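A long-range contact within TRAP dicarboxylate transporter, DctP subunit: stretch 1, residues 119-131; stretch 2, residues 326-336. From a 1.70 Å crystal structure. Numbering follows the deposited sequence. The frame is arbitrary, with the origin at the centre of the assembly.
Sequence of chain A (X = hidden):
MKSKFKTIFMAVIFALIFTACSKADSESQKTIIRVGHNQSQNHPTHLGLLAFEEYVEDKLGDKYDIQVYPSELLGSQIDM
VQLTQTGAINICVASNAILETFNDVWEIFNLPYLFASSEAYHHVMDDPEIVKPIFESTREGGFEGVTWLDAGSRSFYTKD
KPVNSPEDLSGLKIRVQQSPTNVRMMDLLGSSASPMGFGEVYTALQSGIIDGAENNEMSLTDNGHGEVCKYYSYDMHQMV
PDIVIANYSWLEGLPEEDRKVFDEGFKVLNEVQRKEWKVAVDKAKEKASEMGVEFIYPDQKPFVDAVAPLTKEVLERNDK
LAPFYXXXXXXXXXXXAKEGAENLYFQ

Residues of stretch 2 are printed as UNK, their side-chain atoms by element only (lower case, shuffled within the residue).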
# COMPACT_ATOMS: atom_id res chain seq x y z
N GLU A 119 -2.78 -9.14 -12.89
CA GLU A 119 -4.11 -9.02 -13.48
C GLU A 119 -5.18 -9.52 -12.50
O GLU A 119 -6.25 -8.91 -12.38
CB GLU A 119 -4.23 -9.79 -14.81
CG GLU A 119 -3.09 -9.54 -15.77
CD GLU A 119 -1.93 -10.51 -15.52
OE1 GLU A 119 -2.12 -11.73 -15.74
OE2 GLU A 119 -0.85 -10.06 -15.10
N ALA A 120 -4.93 -10.65 -11.84
CA ALA A 120 -5.88 -11.14 -10.84
C ALA A 120 -6.11 -10.08 -9.76
O ALA A 120 -7.24 -9.76 -9.41
CB ALA A 120 -5.38 -12.45 -10.20
N TYR A 121 -5.01 -9.53 -9.27
CA TYR A 121 -5.02 -8.49 -8.26
C TYR A 121 -5.86 -7.27 -8.68
O TYR A 121 -6.74 -6.83 -7.95
CB TYR A 121 -3.55 -8.10 -8.01
CG TYR A 121 -3.31 -6.89 -7.15
CD1 TYR A 121 -4.03 -6.67 -5.99
CD2 TYR A 121 -2.31 -5.98 -7.49
CE1 TYR A 121 -3.78 -5.55 -5.19
CE2 TYR A 121 -2.04 -4.86 -6.70
CZ TYR A 121 -2.78 -4.65 -5.56
OH TYR A 121 -2.53 -3.56 -4.78
N HIS A 122 -5.61 -6.73 -9.86
CA HIS A 122 -6.32 -5.54 -10.30
C HIS A 122 -7.80 -5.82 -10.45
O HIS A 122 -8.64 -4.97 -10.12
CB HIS A 122 -5.76 -5.06 -11.63
CG HIS A 122 -4.34 -4.61 -11.54
ND1 HIS A 122 -3.58 -4.33 -12.66
CD2 HIS A 122 -3.54 -4.40 -10.47
CE1 HIS A 122 -2.36 -3.97 -12.27
NE2 HIS A 122 -2.31 -4.01 -10.96
N HIS A 123 -8.15 -7.00 -10.94
CA HIS A 123 -9.55 -7.33 -11.12
C HIS A 123 -10.25 -7.48 -9.79
O HIS A 123 -11.41 -7.09 -9.65
CB HIS A 123 -9.71 -8.58 -11.97
CG HIS A 123 -9.61 -8.32 -13.44
ND1 HIS A 123 -8.41 -8.38 -14.12
CD2 HIS A 123 -10.54 -7.94 -14.34
CE1 HIS A 123 -8.62 -8.08 -15.39
NE2 HIS A 123 -9.91 -7.81 -15.55
N VAL A 124 -9.56 -8.06 -8.81
CA VAL A 124 -10.08 -8.14 -7.46
C VAL A 124 -10.38 -6.76 -6.87
O VAL A 124 -11.48 -6.54 -6.37
CB VAL A 124 -9.14 -8.95 -6.52
CG1 VAL A 124 -9.50 -8.74 -5.05
CG2 VAL A 124 -9.23 -10.44 -6.88
N MSE A 125 -9.43 -5.83 -6.98
CA MSE A 125 -9.56 -4.52 -6.36
C MSE A 125 -10.63 -3.69 -7.08
O MSE A 125 -11.17 -2.75 -6.49
CB MSE A 125 -8.21 -3.78 -6.38
CG MSE A 125 -7.11 -4.47 -5.60
SE MSE A 125 -7.61 -4.96 -3.77
CE MSE A 125 -8.10 -3.17 -3.07
N ASP A 126 -10.93 -4.05 -8.33
CA ASP A 126 -11.93 -3.34 -9.12
C ASP A 126 -13.32 -3.99 -8.99
O ASP A 126 -14.27 -3.53 -9.60
CB ASP A 126 -11.53 -3.31 -10.60
CG ASP A 126 -10.46 -2.28 -10.90
OD1 ASP A 126 -10.29 -1.33 -10.10
OD2 ASP A 126 -9.79 -2.43 -11.94
N ASP A 127 -13.42 -5.07 -8.22
CA ASP A 127 -14.70 -5.76 -8.04
C ASP A 127 -15.41 -5.22 -6.80
O ASP A 127 -15.02 -5.50 -5.67
CB ASP A 127 -14.47 -7.26 -7.91
CG ASP A 127 -15.79 -8.07 -7.90
OD1 ASP A 127 -16.85 -7.52 -7.57
OD2 ASP A 127 -15.74 -9.27 -8.20
N PRO A 128 -16.49 -4.45 -7.00
CA PRO A 128 -17.17 -3.81 -5.87
C PRO A 128 -17.74 -4.83 -4.89
O PRO A 128 -17.88 -4.52 -3.72
CB PRO A 128 -18.31 -3.03 -6.53
CG PRO A 128 -18.04 -3.05 -7.98
CD PRO A 128 -17.21 -4.24 -8.27
N GLU A 129 -18.06 -6.04 -5.34
CA GLU A 129 -18.61 -7.00 -4.41
C GLU A 129 -17.57 -7.48 -3.42
O GLU A 129 -17.89 -7.88 -2.31
CB GLU A 129 -19.21 -8.17 -5.16
CG GLU A 129 -20.44 -7.77 -5.93
CD GLU A 129 -21.14 -8.95 -6.53
OE1 GLU A 129 -20.47 -9.98 -6.76
OE2 GLU A 129 -22.36 -8.84 -6.76
N ILE A 130 -16.32 -7.43 -3.83
CA ILE A 130 -15.23 -7.76 -2.92
C ILE A 130 -14.82 -6.55 -2.09
O ILE A 130 -14.72 -6.66 -0.89
CB ILE A 130 -14.00 -8.31 -3.69
CG1 ILE A 130 -14.37 -9.62 -4.37
CG2 ILE A 130 -12.82 -8.51 -2.73
CD1 ILE A 130 -13.25 -10.28 -5.19
N VAL A 131 -14.54 -5.41 -2.72
CA VAL A 131 -13.94 -4.30 -1.95
C VAL A 131 -14.93 -3.49 -1.12
O VAL A 131 -14.58 -3.01 -0.05
CB VAL A 131 -13.07 -3.36 -2.83
CG1 VAL A 131 -11.91 -4.12 -3.42
CG2 VAL A 131 -13.90 -2.68 -3.93
N UNK A 326 -12.40 -16.93 -1.15
CA UNK A 326 -12.99 -17.75 -2.22
C UNK A 326 -13.13 -16.97 -3.52
O UNK A 326 -12.82 -17.49 -4.60
c UNK A 326 -14.37 -18.27 -1.83
c UNK A 326 -14.34 -19.24 -0.67
o UNK A 326 -15.40 -19.39 -0.03
o UNK A 326 -13.29 -19.84 -0.40
N UNK A 327 -13.60 -15.74 -3.41
CA UNK A 327 -13.83 -14.92 -4.57
C UNK A 327 -12.51 -14.58 -5.24
O UNK A 327 -12.41 -14.57 -6.47
c UNK A 327 -14.59 -13.65 -4.18
N UNK A 328 -11.50 -14.31 -4.43
CA UNK A 328 -10.15 -14.03 -4.95
C UNK A 328 -9.62 -15.23 -5.72
O UNK A 328 -9.01 -15.09 -6.79
c UNK A 328 -8.95 -11.82 -2.04
c UNK A 328 -9.22 -13.62 -3.82
c UNK A 328 -9.61 -12.23 -3.32
c UNK A 328 -7.76 -13.65 -4.26
N UNK A 329 -9.86 -16.43 -5.20
CA UNK A 329 -9.42 -17.63 -5.89
C UNK A 329 -10.04 -17.76 -7.28
O UNK A 329 -9.39 -18.25 -8.20
c UNK A 329 -7.42 -18.59 -3.91
c UNK A 329 -8.90 -18.94 -3.77
c UNK A 329 -9.67 -18.90 -5.08
o UNK A 329 -6.77 -18.94 -4.90
n UNK A 329 -6.88 -17.90 -2.93
N UNK A 330 -11.28 -17.33 -7.44
CA UNK A 330 -11.89 -17.41 -8.76
C UNK A 330 -11.14 -16.51 -9.73
O UNK A 330 -10.89 -16.87 -10.88
n UNK A 330 -17.81 -17.34 -9.25
c UNK A 330 -16.33 -17.53 -9.34
c UNK A 330 -13.38 -17.06 -8.71
c UNK A 330 -14.23 -18.16 -8.08
c UNK A 330 -15.70 -17.76 -7.97
N UNK A 331 -10.75 -15.33 -9.26
CA UNK A 331 -9.99 -14.43 -10.10
C UNK A 331 -8.60 -15.00 -10.37
O UNK A 331 -8.05 -14.82 -11.46
o UNK A 331 -14.42 -9.87 -10.47
c UNK A 331 -11.10 -12.21 -9.75
c UNK A 331 -11.98 -11.89 -8.73
c UNK A 331 -11.36 -11.72 -11.02
c UNK A 331 -9.88 -13.05 -9.49
c UNK A 331 -13.08 -11.12 -8.96
c UNK A 331 -12.46 -10.94 -11.27
c UNK A 331 -13.31 -10.64 -10.24
N UNK A 332 -8.02 -15.70 -9.39
CA UNK A 332 -6.71 -16.31 -9.60
C UNK A 332 -6.80 -17.35 -10.72
O UNK A 332 -5.88 -17.50 -11.52
o UNK A 332 -5.19 -14.85 -7.75
c UNK A 332 -5.58 -15.95 -7.36
n UNK A 332 -5.51 -16.33 -6.08
c UNK A 332 -6.17 -16.96 -8.32
N UNK A 333 -7.92 -18.05 -10.76
CA UNK A 333 -8.15 -19.08 -11.79
C UNK A 333 -8.36 -18.47 -13.18
O UNK A 333 -7.88 -19.01 -14.18
o UNK A 333 -11.43 -21.38 -10.21
c UNK A 333 -9.11 -20.83 -10.22
c UNK A 333 -10.39 -21.26 -9.52
o UNK A 333 -10.36 -21.46 -8.29
c UNK A 333 -9.36 -19.93 -11.41
N UNK A 334 -9.08 -17.36 -13.22
CA UNK A 334 -9.36 -16.66 -14.47
C UNK A 334 -8.12 -15.93 -15.01
O UNK A 334 -7.95 -15.82 -16.22
c UNK A 334 -12.20 -14.07 -15.24
c UNK A 334 -10.94 -14.89 -15.47
o UNK A 334 -12.73 -14.09 -14.10
c UNK A 334 -10.50 -15.66 -14.24
o UNK A 334 -12.65 -13.40 -16.20
N UNK A 335 -7.26 -15.45 -14.12
CA UNK A 335 -6.06 -14.72 -14.53
C UNK A 335 -4.82 -15.30 -13.86
O UNK A 335 -4.24 -14.68 -12.97
c UNK A 335 -6.19 -13.24 -14.18
o UNK A 335 -10.74 -10.81 -16.49
c UNK A 335 -9.63 -11.41 -15.95
c UNK A 335 -7.38 -12.16 -16.12
c UNK A 335 -8.57 -12.43 -14.07
c UNK A 335 -9.67 -11.84 -14.63
c UNK A 335 -8.49 -11.57 -16.69
c UNK A 335 -7.40 -12.59 -14.80
N UNK A 336 -4.40 -16.49 -14.29
CA UNK A 336 -3.25 -17.13 -13.65
C UNK A 336 -1.94 -16.49 -14.07
O UNK A 336 -1.91 -15.65 -14.96
c UNK A 336 -4.96 -17.32 -15.36
c UNK A 336 -3.96 -18.43 -15.49
c UNK A 336 -3.33 -18.56 -14.18
O HOH W 1 -13.19 -6.87 -11.63

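Position 326 carries two side-chain carbons, the second bearing two oxygens, and makes no contact with stretch 1. Two carbons and a carboxylate make it Asp326, an exposed residue outside the contact.

Position 327 has a single side-chain carbon, its CB, which points toward stretch 1 and lies 3.8 Å from Ile130 CD1. One carbon alone means Ala327; here the helix offers little more than its backbone, and Ile130 reaches it with an extended m,t side chain.

Position 328 has four carbons, forked at the first, with one arm two carbons long. Its CB points sideways, yet the inner carbon of the longer arm packs against Val124 CG1. That is Ile328, whose CG1 meets Val124 CG1 at 3.9 Å, a contact between buried, branched side chains.

At position 329, three carbons end in one oxygen and one nitrogen, and its CB points away: Gln329. Position 330 is a row of four carbons tipped by nitrogen, exposed and untouched by stretch 1, so Lys330.

Position 331 is one carbon followed by a six-carbon ring bearing an oxygen. The ring lies among Ala120, His123, Val124 and Ile130, and its oxygen is 2.7 Å from Asp127 OD2. This is Tyr331, a knob in a hole. Val124 CG2 packs 3.6 Å from its CD2, while Ile130 CD1 comes to its ring edge, 3.9 Å from CE2. The hydroxyl donates its hydrogen bond to Asp127, whose other carboxylate oxygen, OD1, accepts from Glu129 N at 2.9 Å and so caps the next helix. One aspartate thus serves both fold and contact.

Position 332 has two carbons, the second carrying an oxygen and a nitrogen: Asn332. Its CB points away, but the end returns, placing OD1 3.4 Å from Ala120 CB. Its ND2 donates to Gln329 OE1 at 3.1 Å, one turn back.

Position 333 has three carbons with two terminal oxygens, and its CB points away: Glu333. Position 334 has the same composition and is Glu334; its CB points sideways, though the end comes nearer without contact.

Position 335 again has one carbon and a six-carbon ring with an oxygen, now lying over the His123 ring. It is Tyr335, the first residue to leave helical phi/psi. The rings form an offset stack, centroids 4.1 Å apart and planes at 11°. Its CB lies 3.7 Å from Ala120 N, while His123 ND1 is held by Glu119 O at 2.8 Å, a bond that helps orient the imidazole.

Position 336 has three carbons closing a ring onto the backbone nitrogen: Pro336, exposed, with its carbonyl O 4.0 Å from Glu119 OE1.

The rules are legible. Two helices cross at 138°, their axes approaching to 8.6 Å. The closest CA pair, Ala120 CA to Tyr335 CA at 5.1 Å, falls just past the end of the second helix, where Ala120 presents only a CB. Two tyrosines supply most of stretch 2's covered area: one sits as a knob among Ala120, His123, Val124 and Ile130 and finishes in a hydrogen bond, the other stacks on a histidine.

Stretch 2 (326-336) DAIQKYNEEYP
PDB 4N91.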